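Local coordinates for DHHA1 domain protein (PDB 3KEW) that probably hydrolyses mischarged tRNA, as free-standing relatives of the alanyl-tRNA synthetase editing domain do, and binds a zinc ion, at residues L6-Q11 / C196-R201; K14-E19 / Q36-P41; H31-Q36 / K67-L72; M47-L52 / C84-E89; K157-S162 / I182-I187. All coordinates share one frame; numbering follows the deposited sequence.

Contact 1 (L6-Q11 / C196-R201)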
# COMPACT_ATOMS: atom_id res chain seq x y z
N LEU A 6 8.84 2.08 -10.93
CA LEU A 6 8.26 3.42 -10.94
C LEU A 6 7.32 3.72 -9.77
O LEU A 6 7.27 4.86 -9.29
CB LEU A 6 7.54 3.68 -12.28
CG LEU A 6 8.45 3.85 -13.51
CD1 LEU A 6 7.64 3.82 -14.79
CD2 LEU A 6 9.27 5.14 -13.42
N TYR A 7 6.62 2.69 -9.29
CA TYR A 7 5.70 2.78 -8.16
C TYR A 7 6.33 3.30 -6.87
O TYR A 7 5.63 3.87 -6.02
CB TYR A 7 4.97 1.44 -7.92
CG TYR A 7 5.83 0.20 -7.82
CD1 TYR A 7 5.98 -0.66 -8.92
CD2 TYR A 7 6.47 -0.14 -6.63
CE1 TYR A 7 6.76 -1.81 -8.83
CE2 TYR A 7 7.25 -1.27 -6.53
CZ TYR A 7 7.40 -2.10 -7.63
OH TYR A 7 8.16 -3.24 -7.52
N TYR A 8 7.64 3.11 -6.71
CA TYR A 8 8.38 3.66 -5.58
C TYR A 8 9.03 5.03 -5.88
O TYR A 8 9.64 5.63 -5.00
CB TYR A 8 9.46 2.69 -5.10
CG TYR A 8 8.98 1.51 -4.27
CD1 TYR A 8 9.64 0.28 -4.35
CD2 TYR A 8 7.88 1.62 -3.41
CE1 TYR A 8 9.22 -0.82 -3.59
CE2 TYR A 8 7.44 0.51 -2.65
CZ TYR A 8 8.12 -0.70 -2.74
OH TYR A 8 7.71 -1.79 -2.00
N GLU A 9 8.92 5.49 -7.13
CA GLU A 9 9.47 6.79 -7.52
C GLU A 9 8.38 7.86 -7.55
O GLU A 9 8.54 8.95 -7.00
CB GLU A 9 10.18 6.70 -8.88
CG GLU A 9 11.42 5.78 -8.92
CD GLU A 9 12.41 6.07 -7.81
OE1 GLU A 9 12.78 7.25 -7.62
OE2 GLU A 9 12.83 5.12 -7.11
N ASP A 10 7.27 7.52 -8.21
CA ASP A 10 6.06 8.33 -8.25
C ASP A 10 4.86 7.40 -8.25
O ASP A 10 4.54 6.77 -9.26
CB ASP A 10 6.06 9.23 -9.49
CG ASP A 10 4.86 10.19 -9.54
OD1 ASP A 10 4.84 11.01 -10.48
OD2 ASP A 10 3.95 10.15 -8.67
N GLN A 11 4.19 7.33 -7.11
CA GLN A 11 3.07 6.40 -6.93
C GLN A 11 1.79 6.81 -7.66
O GLN A 11 0.84 6.04 -7.69
CB GLN A 11 2.78 6.19 -5.43
CG GLN A 11 2.51 7.44 -4.63
CD GLN A 11 3.76 8.01 -3.99
OE1 GLN A 11 4.63 8.54 -4.68
NE2 GLN A 11 3.85 7.91 -2.68
N CYS A 196 6.59 -1.41 3.10
CA CYS A 196 6.83 -1.66 1.68
C CYS A 196 5.59 -1.35 0.84
O CYS A 196 5.54 -1.68 -0.36
CB CYS A 196 7.20 -3.13 1.45
SG CYS A 196 8.77 -3.61 2.17
N GLY A 197 4.58 -0.75 1.46
CA GLY A 197 3.36 -0.40 0.74
C GLY A 197 3.52 0.76 -0.22
O GLY A 197 4.53 1.47 -0.19
N VAL A 198 2.53 0.91 -1.09
CA VAL A 198 2.38 2.10 -1.94
C VAL A 198 1.23 2.95 -1.39
O VAL A 198 0.06 2.55 -1.42
CB VAL A 198 2.20 1.69 -3.44
CG1 VAL A 198 1.68 2.86 -4.29
CG2 VAL A 198 3.53 1.17 -4.00
N HIS A 199 1.59 4.11 -0.86
CA HIS A 199 0.67 5.00 -0.15
C HIS A 199 0.35 6.28 -0.94
O HIS A 199 1.16 6.71 -1.79
CB HIS A 199 1.26 5.35 1.21
CG HIS A 199 1.29 4.20 2.17
ND1 HIS A 199 0.35 4.03 3.16
CD2 HIS A 199 2.12 3.14 2.26
CE1 HIS A 199 0.61 2.93 3.83
NE2 HIS A 199 1.68 2.36 3.30
N PRO A 200 -0.82 6.91 -0.68
CA PRO A 200 -1.04 8.27 -1.18
C PRO A 200 -0.05 9.25 -0.55
O PRO A 200 0.60 8.91 0.43
CB PRO A 200 -2.48 8.57 -0.73
CG PRO A 200 -3.12 7.22 -0.51
CD PRO A 200 -2.00 6.40 0.04
N ARG A 201 0.08 10.45 -1.11
CA ARG A 201 1.09 11.39 -0.63
C ARG A 201 0.54 12.37 0.40
O ARG A 201 1.29 13.19 0.94
CB ARG A 201 1.73 12.16 -1.78
CG ARG A 201 2.91 11.43 -2.42
CD ARG A 201 3.73 12.38 -3.27
NE ARG A 201 4.35 11.68 -4.39
CZ ARG A 201 5.30 12.19 -5.17
NH1 ARG A 201 5.77 13.41 -4.95
NH2 ARG A 201 5.79 11.46 -6.16
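Tyr-8 and Gln-11 hold the loop 196-201, which starts right after the zinc ligand Cys-195; with His-199, whose side chain lies about 4 Å from the zinc, that cysteine gives the Cys-x-x-x-His spacing of the alanyl-tRNA synthetase editing family. Hydrogen bonds do most of the joining. From a short 3-10 turn Tyr-8 extends its phenol, a group long enough to span the gap, and its OH donates to Cys-196 O at 2.7 Å. Gln-11 suits its place because an amide both gives and takes. Its CG stands between the backbone N and the carbonyl carbon (chi1 56°), and the chain then bends at chi2. NE2 donates to His-199 O at 3.1 Å, with the acceptor in the amide plane. OE1 accepts from Arg-201 NE at 3.2 Å, the donor standing above the plane of the amide carbonyl. The ionic part is a long salt bridge, Asp-10 OD2 to Arg-201 NH2 at 3.4 Å, with carboxylate and guanidinium planes 63° apart; the same OD2 is hydrogen-bonded to Tyr-12 N. Apolar contact falls to the branches of Val-198: CG2 reaches Tyr-7 CD2, and CG1 packs on Gln-11 CB at 3.7 Å.

Contact 2 (K14-E19 / Q36-P41)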
# COMPACT_ATOMS: atom_id res chain seq x y z
N LYS A 14 0.04 6.48 -13.57
CA LYS A 14 -0.93 5.46 -13.96
C LYS A 14 -0.82 4.99 -15.41
O LYS A 14 -1.39 3.97 -15.78
CB LYS A 14 -2.36 5.92 -13.62
CG LYS A 14 -2.88 7.12 -14.40
CD LYS A 14 -4.31 7.45 -13.93
CE LYS A 14 -5.16 8.04 -15.05
NZ LYS A 14 -5.03 9.52 -15.15
N GLU A 15 -0.09 5.76 -16.24
CA GLU A 15 0.26 5.36 -17.61
C GLU A 15 1.73 5.62 -17.84
O GLU A 15 2.27 6.64 -17.38
CB GLU A 15 -0.51 6.17 -18.65
CG GLU A 15 -2.00 6.06 -18.61
CD GLU A 15 -2.65 7.15 -19.42
OE1 GLU A 15 -3.70 7.67 -18.99
OE2 GLU A 15 -2.10 7.50 -20.50
N PHE A 16 2.37 4.72 -18.59
CA PHE A 16 3.80 4.80 -18.86
C PHE A 16 4.21 4.02 -20.11
O PHE A 16 3.41 3.25 -20.68
CB PHE A 16 4.62 4.34 -17.64
CG PHE A 16 4.48 2.88 -17.32
CD1 PHE A 16 5.51 1.99 -17.61
CD2 PHE A 16 3.33 2.38 -16.70
CE1 PHE A 16 5.39 0.64 -17.33
CE2 PHE A 16 3.20 1.03 -16.41
CZ PHE A 16 4.24 0.16 -16.72
N LYS A 17 5.45 4.24 -20.53
CA LYS A 17 6.03 3.59 -21.69
C LYS A 17 6.96 2.49 -21.22
O LYS A 17 7.76 2.67 -20.29
CB LYS A 17 6.77 4.60 -22.58
CG LYS A 17 6.01 5.05 -23.84
CD LYS A 17 4.62 5.60 -23.57
CE LYS A 17 3.92 6.08 -24.84
NZ LYS A 17 3.46 4.96 -25.71
N GLY A 18 6.85 1.33 -21.85
CA GLY A 18 7.66 0.19 -21.44
C GLY A 18 8.14 -0.63 -22.60
O GLY A 18 7.56 -0.61 -23.69
N GLU A 19 9.22 -1.36 -22.35
CA GLU A 19 9.79 -2.26 -23.33
C GLU A 19 9.90 -3.63 -22.70
O GLU A 19 10.50 -3.79 -21.63
CB GLU A 19 11.17 -1.77 -23.79
CG GLU A 19 11.79 -2.61 -24.91
CD GLU A 19 13.24 -2.26 -25.20
OE1 GLU A 19 13.76 -1.25 -24.66
OE2 GLU A 19 13.88 -3.01 -25.96
N GLN A 36 11.06 -0.80 -17.36
CA GLN A 36 10.54 -0.00 -16.24
C GLN A 36 9.08 -0.35 -16.02
O GLN A 36 8.34 -0.59 -16.98
CB GLN A 36 10.71 1.50 -16.50
CG GLN A 36 9.90 2.11 -17.65
CD GLN A 36 10.27 3.55 -17.93
OE1 GLN A 36 10.92 4.21 -17.12
NE2 GLN A 36 9.86 4.04 -19.09
N THR A 37 8.65 -0.41 -14.77
CA THR A 37 7.25 -0.73 -14.49
C THR A 37 6.65 0.09 -13.35
O THR A 37 7.31 0.40 -12.36
CB THR A 37 7.01 -2.27 -14.32
OG1 THR A 37 5.61 -2.54 -14.33
CG2 THR A 37 7.66 -2.81 -13.05
N ALA A 38 5.39 0.45 -13.52
CA ALA A 38 4.59 1.06 -12.47
C ALA A 38 3.60 0.05 -11.89
O ALA A 38 2.76 0.41 -11.06
CB ALA A 38 3.85 2.30 -13.00
N PHE A 39 3.68 -1.21 -12.33
CA PHE A 39 2.85 -2.28 -11.78
C PHE A 39 3.45 -2.76 -10.46
O PHE A 39 4.55 -3.33 -10.44
CB PHE A 39 2.69 -3.45 -12.77
CG PHE A 39 1.85 -3.13 -13.99
CD1 PHE A 39 0.48 -3.42 -14.02
CD2 PHE A 39 2.42 -2.55 -15.12
CE1 PHE A 39 -0.30 -3.10 -15.13
CE2 PHE A 39 1.65 -2.25 -16.25
CZ PHE A 39 0.28 -2.52 -16.25
N PHE A 40 2.73 -2.52 -9.36
CA PHE A 40 3.11 -3.00 -8.03
C PHE A 40 2.86 -4.51 -8.02
O PHE A 40 1.78 -4.95 -8.45
CB PHE A 40 2.24 -2.31 -6.97
CG PHE A 40 2.68 -2.52 -5.53
CD1 PHE A 40 1.75 -2.87 -4.55
CD2 PHE A 40 4.01 -2.33 -5.15
CE1 PHE A 40 2.14 -3.05 -3.21
CE2 PHE A 40 4.41 -2.50 -3.83
CZ PHE A 40 3.47 -2.85 -2.85
N PRO A 41 3.87 -5.31 -7.61
CA PRO A 41 3.70 -6.76 -7.46
C PRO A 41 2.97 -7.20 -6.17
O PRO A 41 2.51 -8.35 -6.08
CB PRO A 41 5.15 -7.28 -7.44
CG PRO A 41 5.96 -6.14 -6.90
CD PRO A 41 5.25 -4.88 -7.32
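Phe-16 drives its ring into the bend of residues 36-39, with CG set between the backbone N and the carbonyl carbon (chi1 67°). Different parts of the ring meet different groups. Over one face, offset toward the rim, lies Ala-38 N, 3.4 Å from Phe-16 CZ. The small methyl of Ala-38 lies on the same side of the ring plane as its N, offset toward the rim, CB 3.7 Å from Phe-16 CE2; so short a side chain lets the backbone N come close to the ring. At the edge stands Gln-36 O, 3.2 Å from Phe-16 CE1. Phe-39 approaches rim to rim, neither ring over the face of the other, with planes at 66° and centroids 5.8 Å apart. Gln-36 works differently: its side chain runs extended beyond CG, long enough for NE2 to donate to Lys-17 O at 2.8 Å and tie the bend to strand 15-26. The bend itself is an ST turn, Phe-39 N donating to Thr-37 OG1 at 3.1 Å, and that hydroxyl is also hydrogen-bonded to His-70. Because Phe-39 also packs on strands 56-64 and 82-86, the aromatic pair belongs to the apolar filling of a closed six-stranded antiparallel barrel, probably the N-terminal barrel domain known from free-standing AlaX editing proteins.

Contact 3 (H31-Q36 / K67-L72)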
# COMPACT_ATOMS: atom_id res chain seq x y z
N HIS A 31 4.50 -14.62 -19.42
CA HIS A 31 5.16 -13.93 -18.32
C HIS A 31 6.23 -12.99 -18.87
O HIS A 31 7.25 -13.45 -19.38
CB HIS A 31 5.79 -14.93 -17.35
CG HIS A 31 4.80 -15.76 -16.58
ND1 HIS A 31 4.98 -16.08 -15.25
CD2 HIS A 31 3.64 -16.35 -16.96
CE1 HIS A 31 3.96 -16.83 -14.84
NE2 HIS A 31 3.13 -17.00 -15.86
N VAL A 32 6.00 -11.68 -18.77
CA VAL A 32 6.94 -10.70 -19.32
C VAL A 32 7.67 -9.83 -18.29
O VAL A 32 7.13 -9.49 -17.23
CB VAL A 32 6.31 -9.79 -20.44
CG1 VAL A 32 5.69 -10.63 -21.55
CG2 VAL A 32 5.30 -8.79 -19.87
N LEU A 33 8.92 -9.50 -18.61
CA LEU A 33 9.70 -8.54 -17.83
C LEU A 33 9.68 -7.24 -18.63
O LEU A 33 9.57 -7.27 -19.86
CB LEU A 33 11.13 -9.04 -17.66
CG LEU A 33 11.72 -9.06 -16.25
CD1 LEU A 33 12.99 -9.91 -16.22
CD2 LEU A 33 12.01 -7.66 -15.72
N LEU A 34 9.76 -6.11 -17.92
CA LEU A 34 9.76 -4.78 -18.54
C LEU A 34 11.00 -4.00 -18.11
O LEU A 34 11.56 -4.28 -17.04
CB LEU A 34 8.51 -3.99 -18.15
CG LEU A 34 7.28 -3.89 -19.05
CD1 LEU A 34 6.90 -5.19 -19.73
CD2 LEU A 34 6.10 -3.37 -18.24
N ASP A 35 11.44 -3.06 -18.94
CA ASP A 35 12.59 -2.20 -18.61
C ASP A 35 12.29 -1.31 -17.40
O ASP A 35 13.14 -1.12 -16.53
CB ASP A 35 13.06 -1.39 -19.83
CG ASP A 35 12.06 -0.30 -20.28
OD1 ASP A 35 12.48 0.86 -20.41
OD2 ASP A 35 10.87 -0.60 -20.51
N GLN A 36 11.06 -0.80 -17.36
CA GLN A 36 10.54 -0.00 -16.24
C GLN A 36 9.08 -0.35 -16.02
O GLN A 36 8.34 -0.59 -16.98
CB GLN A 36 10.71 1.50 -16.50
CG GLN A 36 9.90 2.11 -17.65
CD GLN A 36 10.27 3.55 -17.93
OE1 GLN A 36 10.92 4.21 -17.12
NE2 GLN A 36 9.86 4.04 -19.09
N LYS A 67 12.83 -8.96 -9.47
CA LYS A 67 12.33 -8.65 -10.80
C LYS A 67 10.82 -8.78 -10.87
O LYS A 67 10.26 -9.78 -10.43
CB LYS A 67 12.98 -9.54 -11.86
CG LYS A 67 14.45 -9.25 -12.11
CD LYS A 67 15.08 -10.29 -13.01
CE LYS A 67 16.55 -9.97 -13.27
NZ LYS A 67 17.13 -10.88 -14.30
N VAL A 68 10.17 -7.77 -11.43
CA VAL A 68 8.72 -7.72 -11.50
C VAL A 68 8.23 -8.35 -12.82
O VAL A 68 8.55 -7.86 -13.91
CB VAL A 68 8.20 -6.25 -11.35
CG1 VAL A 68 6.69 -6.21 -11.44
CG2 VAL A 68 8.66 -5.63 -10.04
N TYR A 69 7.46 -9.43 -12.69
CA TYR A 69 6.94 -10.17 -13.84
C TYR A 69 5.45 -9.94 -14.05
O TYR A 69 4.67 -10.00 -13.11
CB TYR A 69 7.18 -11.67 -13.67
CG TYR A 69 8.64 -12.06 -13.65
CD1 TYR A 69 9.35 -12.13 -12.45
CD2 TYR A 69 9.32 -12.36 -14.83
CE1 TYR A 69 10.69 -12.49 -12.43
CE2 TYR A 69 10.67 -12.72 -14.82
CZ TYR A 69 11.34 -12.78 -13.61
OH TYR A 69 12.67 -13.14 -13.58
N HIS A 70 5.07 -9.74 -15.31
CA HIS A 70 3.70 -9.45 -15.68
C HIS A 70 3.13 -10.63 -16.46
O HIS A 70 3.69 -11.03 -17.49
CB HIS A 70 3.64 -8.17 -16.52
CG HIS A 70 4.32 -6.99 -15.89
ND1 HIS A 70 5.69 -6.92 -15.73
CD2 HIS A 70 3.83 -5.84 -15.38
CE1 HIS A 70 6.01 -5.78 -15.14
NE2 HIS A 70 4.90 -5.11 -14.92
N VAL A 71 2.03 -11.18 -15.97
CA VAL A 71 1.37 -12.30 -16.63
C VAL A 71 0.33 -11.77 -17.62
O VAL A 71 -0.68 -11.18 -17.22
CB VAL A 71 0.75 -13.29 -15.60
CG1 VAL A 71 0.01 -14.42 -16.30
CG2 VAL A 71 1.84 -13.87 -14.71
N LEU A 72 0.61 -11.95 -18.91
CA LEU A 72 -0.26 -11.45 -19.97
C LEU A 72 -1.11 -12.58 -20.52
O LEU A 72 -0.62 -13.71 -20.67
CB LEU A 72 0.57 -10.82 -21.10
CG LEU A 72 1.52 -9.65 -20.82
CD1 LEU A 72 2.17 -9.20 -22.12
CD2 LEU A 72 0.81 -8.48 -20.16
O HOH W 1 9.23 -5.60 -15.12
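Paired across the strands on one face, His-31 and Val-71 lie side by side, with CG of His-31 (chi1 -68°) and CG2 of Val-71 both anti to their own carbonyl carbons. The methyl CG2 of Val-71 sits over the centre of the His-31 ring, 3.6 Å from its centroid, a CH-pi contact. His-70 also has CG beside its backbone N (chi1 -52°), and its ring meets Val-32 O at the edge, where ND1 gives a weak bond of 3.3 Å. Over one face of this imidazole lies Leu-34 CD2, 4.1 Å from the ring centroid. The backbones of strands 29-34 and 67-72 are antiparallel and bonded in both directions at Val-32 and His-70: Val-32 N reaches His-70 O at 2.7 Å, and His-70 N reaches Val-32 O at 2.8 Å. Farther along the strands part, and a water links Leu-34 N and Val-68 O, accepting from the N-H. On the face of His-31 and Val-71, Leu-33 CD1 packs against Tyr-69 CE2 at 3.9 Å. Histidine suits both places, offering a flat aromatic face to a methyl while its nitrogens bond at the rim. With His-70 NE2 bonded to Thr-37 and His-31 ND1 to Tyr-62, hydrogen bonding should restrict rotation of both imidazoles in the barrel.

Contact 4 (M47-L52 / C84-E89)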
# COMPACT_ATOMS: atom_id res chain seq x y z
N MET A 47 -2.15 -5.75 -1.99
CA MET A 47 -2.25 -6.50 -3.25
C MET A 47 -1.54 -5.82 -4.41
O MET A 47 -1.29 -4.62 -4.38
CB MET A 47 -3.71 -6.73 -3.61
CG MET A 47 -4.23 -8.12 -3.25
SD MET A 47 -5.94 -8.40 -3.76
CE MET A 47 -5.88 -10.14 -4.22
N GLY A 48 -1.22 -6.60 -5.44
CA GLY A 48 -0.56 -6.10 -6.63
C GLY A 48 -1.50 -5.56 -7.69
O GLY A 48 -2.72 -5.70 -7.56
N ASP A 49 -0.93 -4.98 -8.75
CA ASP A 49 -1.71 -4.30 -9.79
C ASP A 49 -2.23 -5.21 -10.92
O ASP A 49 -1.78 -6.34 -11.09
CB ASP A 49 -0.90 -3.14 -10.39
CG ASP A 49 -0.83 -1.94 -9.45
OD1 ASP A 49 -1.82 -1.68 -8.74
OD2 ASP A 49 0.22 -1.25 -9.43
N LEU A 50 -3.20 -4.68 -11.66
CA LEU A 50 -3.69 -5.26 -12.90
C LEU A 50 -3.71 -4.13 -13.93
O LEU A 50 -3.35 -3.00 -13.60
CB LEU A 50 -5.12 -5.82 -12.73
CG LEU A 50 -5.41 -6.94 -11.73
CD1 LEU A 50 -6.87 -7.36 -11.83
CD2 LEU A 50 -4.49 -8.14 -11.93
N GLY A 51 -4.13 -4.43 -15.15
CA GLY A 51 -4.23 -3.39 -16.17
C GLY A 51 -3.91 -3.89 -17.57
O GLY A 51 -4.28 -5.01 -17.93
N LEU A 52 -3.25 -3.04 -18.36
CA LEU A 52 -2.96 -3.35 -19.77
C LEU A 52 -1.52 -3.02 -20.13
O LEU A 52 -0.98 -2.00 -19.71
CB LEU A 52 -3.88 -2.56 -20.71
CG LEU A 52 -5.40 -2.66 -20.65
CD1 LEU A 52 -6.00 -1.53 -21.48
CD2 LEU A 52 -5.89 -4.01 -21.16
N CYS A 84 1.51 1.33 -21.62
CA CYS A 84 1.15 0.52 -20.46
C CYS A 84 0.33 1.35 -19.48
O CYS A 84 0.76 2.43 -19.07
CB CYS A 84 2.40 -0.00 -19.76
SG CYS A 84 3.58 -0.83 -20.83
N GLU A 85 -0.83 0.83 -19.08
CA GLU A 85 -1.70 1.54 -18.15
C GLU A 85 -2.25 0.68 -17.02
O GLU A 85 -2.70 -0.44 -17.23
CB GLU A 85 -2.83 2.29 -18.88
CG GLU A 85 -3.34 1.64 -20.15
CD GLU A 85 -4.03 2.63 -21.07
OE1 GLU A 85 -3.42 3.67 -21.40
OE2 GLU A 85 -5.18 2.36 -21.48
N LEU A 86 -2.19 1.24 -15.81
CA LEU A 86 -2.69 0.56 -14.62
C LEU A 86 -4.21 0.62 -14.58
O LEU A 86 -4.83 1.55 -15.10
CB LEU A 86 -2.13 1.19 -13.34
CG LEU A 86 -0.62 1.32 -13.09
CD1 LEU A 86 -0.33 2.00 -11.76
CD2 LEU A 86 0.07 -0.01 -13.11
N ASP A 87 -4.81 -0.41 -13.98
CA ASP A 87 -6.17 -0.32 -13.46
C ASP A 87 -6.02 0.59 -12.24
O ASP A 87 -5.59 0.15 -11.18
CB ASP A 87 -6.63 -1.73 -13.05
CG ASP A 87 -8.08 -1.79 -12.55
OD1 ASP A 87 -8.74 -0.75 -12.31
OD2 ASP A 87 -8.55 -2.93 -12.39
N TRP A 88 -6.32 1.87 -12.43
CA TRP A 88 -6.09 2.87 -11.38
C TRP A 88 -7.07 2.77 -10.20
O TRP A 88 -6.71 3.10 -9.07
CB TRP A 88 -6.06 4.31 -11.94
CG TRP A 88 -5.70 5.29 -10.84
CD1 TRP A 88 -6.53 6.21 -10.25
CD2 TRP A 88 -4.44 5.39 -10.16
NE1 TRP A 88 -5.85 6.88 -9.26
CE2 TRP A 88 -4.57 6.40 -9.19
CE3 TRP A 88 -3.21 4.73 -10.29
CZ2 TRP A 88 -3.52 6.76 -8.35
CZ3 TRP A 88 -2.17 5.09 -9.47
CH2 TRP A 88 -2.32 6.10 -8.52
N GLU A 89 -8.29 2.33 -10.47
CA GLU A 89 -9.30 2.15 -9.43
C GLU A 89 -8.85 1.12 -8.39
O GLU A 89 -8.92 1.37 -7.19
CB GLU A 89 -10.66 1.79 -10.04
CG GLU A 89 -11.62 2.98 -10.18
CD GLU A 89 -11.03 4.17 -10.95
OE1 GLU A 89 -10.90 4.09 -12.19
OE2 GLU A 89 -10.71 5.19 -10.30
O HOH W 2 -4.16 -2.03 -10.32
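Gly-51 and Leu-86 form a non-hydrogen-bonded antiparallel pair in the tight part of this contact, their CA atoms 4.5 Å apart. Glycine suits the spot: its CA lies 3.5 Å from Glu-85 O, a beta carbon would collide with that oxygen, and its backbone angles are ones that other residues rarely adopt. Backbone bonds flank it. Leu-52 N donates to Glu-85 O at 2.9 Å, and Glu-85 N returns a bond to Leu-52 O. Beyond the glycine, Asp-87 N reaches Leu-50 O at 3.0 Å. The side chains are looser. Leu-52 and Glu-85, both partly exposed, lie side by side and touch at CD1 and OE2, 4.0 Å apart. Where the backbones separate, a water accepts from Leu-50 N and donates to Asp-49 OD1, at 2.8 Å, and to Asp-87 O. Asp-49 OD2 bonds Phe-40 N and pairs with Arg-91 of helix 88-112. Asp-87 occupies the N-cap position of that helix, which thus starts where barrel strands 51-53 and 82-86 part.

Contact 5 (K157-S162 / I182-I187)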
# COMPACT_ATOMS: atom_id res chain seq x y z
N LYS A 157 5.00 11.01 3.60
CA LYS A 157 6.25 10.76 2.86
C LYS A 157 6.61 9.28 2.78
O LYS A 157 6.68 8.60 3.81
CB LYS A 157 7.40 11.55 3.49
CG LYS A 157 7.12 13.03 3.66
CD LYS A 157 8.39 13.85 3.94
CE LYS A 157 8.84 13.76 5.39
NZ LYS A 157 9.89 14.77 5.72
N SER A 158 6.81 8.78 1.56
CA SER A 158 7.36 7.45 1.33
C SER A 158 8.77 7.55 0.74
O SER A 158 8.96 8.11 -0.33
CB SER A 158 6.46 6.63 0.39
OG SER A 158 5.19 6.43 0.95
N TYR A 159 9.74 6.99 1.45
CA TYR A 159 11.14 7.13 1.06
C TYR A 159 12.01 5.93 1.48
O TYR A 159 11.67 5.21 2.42
CB TYR A 159 11.74 8.46 1.56
CG TYR A 159 11.63 8.72 3.05
CD1 TYR A 159 12.70 8.47 3.91
CD2 TYR A 159 10.46 9.26 3.59
CE1 TYR A 159 12.59 8.72 5.28
CE2 TYR A 159 10.34 9.51 4.95
CZ TYR A 159 11.41 9.24 5.79
OH TYR A 159 11.28 9.50 7.15
N ALA A 160 13.11 5.72 0.76
CA ALA A 160 14.10 4.73 1.15
C ALA A 160 15.31 5.51 1.63
O ALA A 160 16.09 6.00 0.81
CB ALA A 160 14.45 3.84 -0.02
N PRO A 161 15.46 5.65 2.97
CA PRO A 161 16.57 6.42 3.54
C PRO A 161 17.94 5.86 3.15
O PRO A 161 18.13 4.65 3.08
CB PRO A 161 16.38 6.26 5.05
CG PRO A 161 15.00 5.86 5.24
CD PRO A 161 14.60 5.09 4.02
N SER A 162 18.87 6.77 2.87
CA SER A 162 20.28 6.45 2.77
C SER A 162 20.77 5.98 4.14
O SER A 162 20.25 6.43 5.17
CB SER A 162 21.07 7.68 2.33
OG SER A 162 22.46 7.42 2.35
N ILE A 182 15.45 -0.70 3.45
CA ILE A 182 14.34 -0.30 4.30
C ILE A 182 13.61 0.88 3.65
O ILE A 182 14.22 1.91 3.33
CB ILE A 182 14.82 0.04 5.75
CG1 ILE A 182 15.14 -1.24 6.54
CG2 ILE A 182 13.77 0.82 6.53
CD1 ILE A 182 16.62 -1.53 6.68
N ARG A 183 12.30 0.72 3.41
CA ARG A 183 11.44 1.84 3.03
C ARG A 183 10.71 2.35 4.28
O ARG A 183 10.34 1.56 5.16
CB ARG A 183 10.40 1.45 1.99
CG ARG A 183 10.86 0.53 0.88
CD ARG A 183 11.00 1.25 -0.43
NE ARG A 183 9.95 2.24 -0.67
CZ ARG A 183 10.13 3.31 -1.44
NH1 ARG A 183 11.30 3.51 -2.03
NH2 ARG A 183 9.15 4.19 -1.62
N ILE A 184 10.51 3.66 4.34
CA ILE A 184 9.81 4.30 5.44
C ILE A 184 8.56 5.01 4.91
O ILE A 184 8.61 5.66 3.86
CB ILE A 184 10.75 5.30 6.18
CG1 ILE A 184 11.90 4.56 6.89
CG2 ILE A 184 9.98 6.20 7.14
CD1 ILE A 184 11.51 3.69 8.11
N VAL A 185 7.43 4.84 5.61
CA VAL A 185 6.23 5.63 5.37
C VAL A 185 5.94 6.48 6.60
O VAL A 185 5.74 5.94 7.70
CB VAL A 185 5.01 4.77 5.02
CG1 VAL A 185 3.76 5.65 4.91
CG2 VAL A 185 5.25 4.02 3.72
N GLU A 186 5.93 7.80 6.41
CA GLU A 186 5.81 8.74 7.51
C GLU A 186 4.61 9.65 7.35
O GLU A 186 4.55 10.44 6.40
CB GLU A 186 7.08 9.59 7.60
CG GLU A 186 7.07 10.66 8.69
CD GLU A 186 8.30 11.57 8.64
OE1 GLU A 186 9.20 11.31 7.83
OE2 GLU A 186 8.35 12.54 9.43
N ILE A 187 3.64 9.54 8.26
CA ILE A 187 2.56 10.53 8.33
C ILE A 187 3.09 11.71 9.14
O ILE A 187 3.22 11.62 10.36
CB ILE A 187 1.26 9.95 8.95
CG1 ILE A 187 0.82 8.70 8.16
CG2 ILE A 187 0.16 11.03 8.98
CD1 ILE A 187 -0.31 7.90 8.79
O HOH W 3 11.43 12.72 7.38
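Tyr-159 and Ile-184 pair within the small three-stranded antiparallel sheet beside the zinc site, where edge strand 156-159 lies against the central strand 184-187 of that sheet, in what is probably an editing-type domain. The strands bond in both directions at two hydrogen-bonded pairs, Lys-157 with Glu-186 and Tyr-159 with Ile-184; Ile-184 N to Tyr-159 O is 2.7 Å. Tyr-159 has CG between the backbone N and the carbonyl carbon (chi1 55°), and its ring lies across the neighbouring strand. Ile-184 CB stands over one face, offset toward the rim, 4.2 Å from the ring centroid. The phenol OH goes on to donate to Glu-186 OE1 at 2.8 Å, on the anti side of the carboxylate and 32° out of its plane. Tyrosine thus combines an apolar face with a polar tip. Lys-157 runs beside Glu-186, but its NZ stays beyond salt-bridge range, and a water accepts from NZ and donates to OE1 at 2.7 Å. Past the strand end, Pro-161 CG packs on Ile-184 CG1. On the other side of the sheet Arg-183 makes a cation-pi contact with Tyr-8. There too lies Val-185, about 6 Å from the zinc, its CG2 touching Ser-158 OG at 3.7 Å.

How the contacts relate
The five contacts divide between two regions. Contacts 2, 3 and 4 lie in and against the closed antiparallel barrel, with centres 9 to 13 Å apart; contacts 2 and 3 share Gln-36 and cross along the chain, whereas contact 4 opens after contact 2 closes. Contact 5 lies in the small sheet by the zinc, its centre about 25 Å from that of contact 3, with no touch between them. Contact 1 bridges the regions: its segments enclose all the others in sequence, and its centre lies 12 Å from contact 2 and 10 Å from contact 5. Leu-6 N bonds Thr-37 O on one side, while His-199 touches Val-185 on the other. The N-terminal loop thus joins the barrel directly to the zinc-bearing part, probably of editing type.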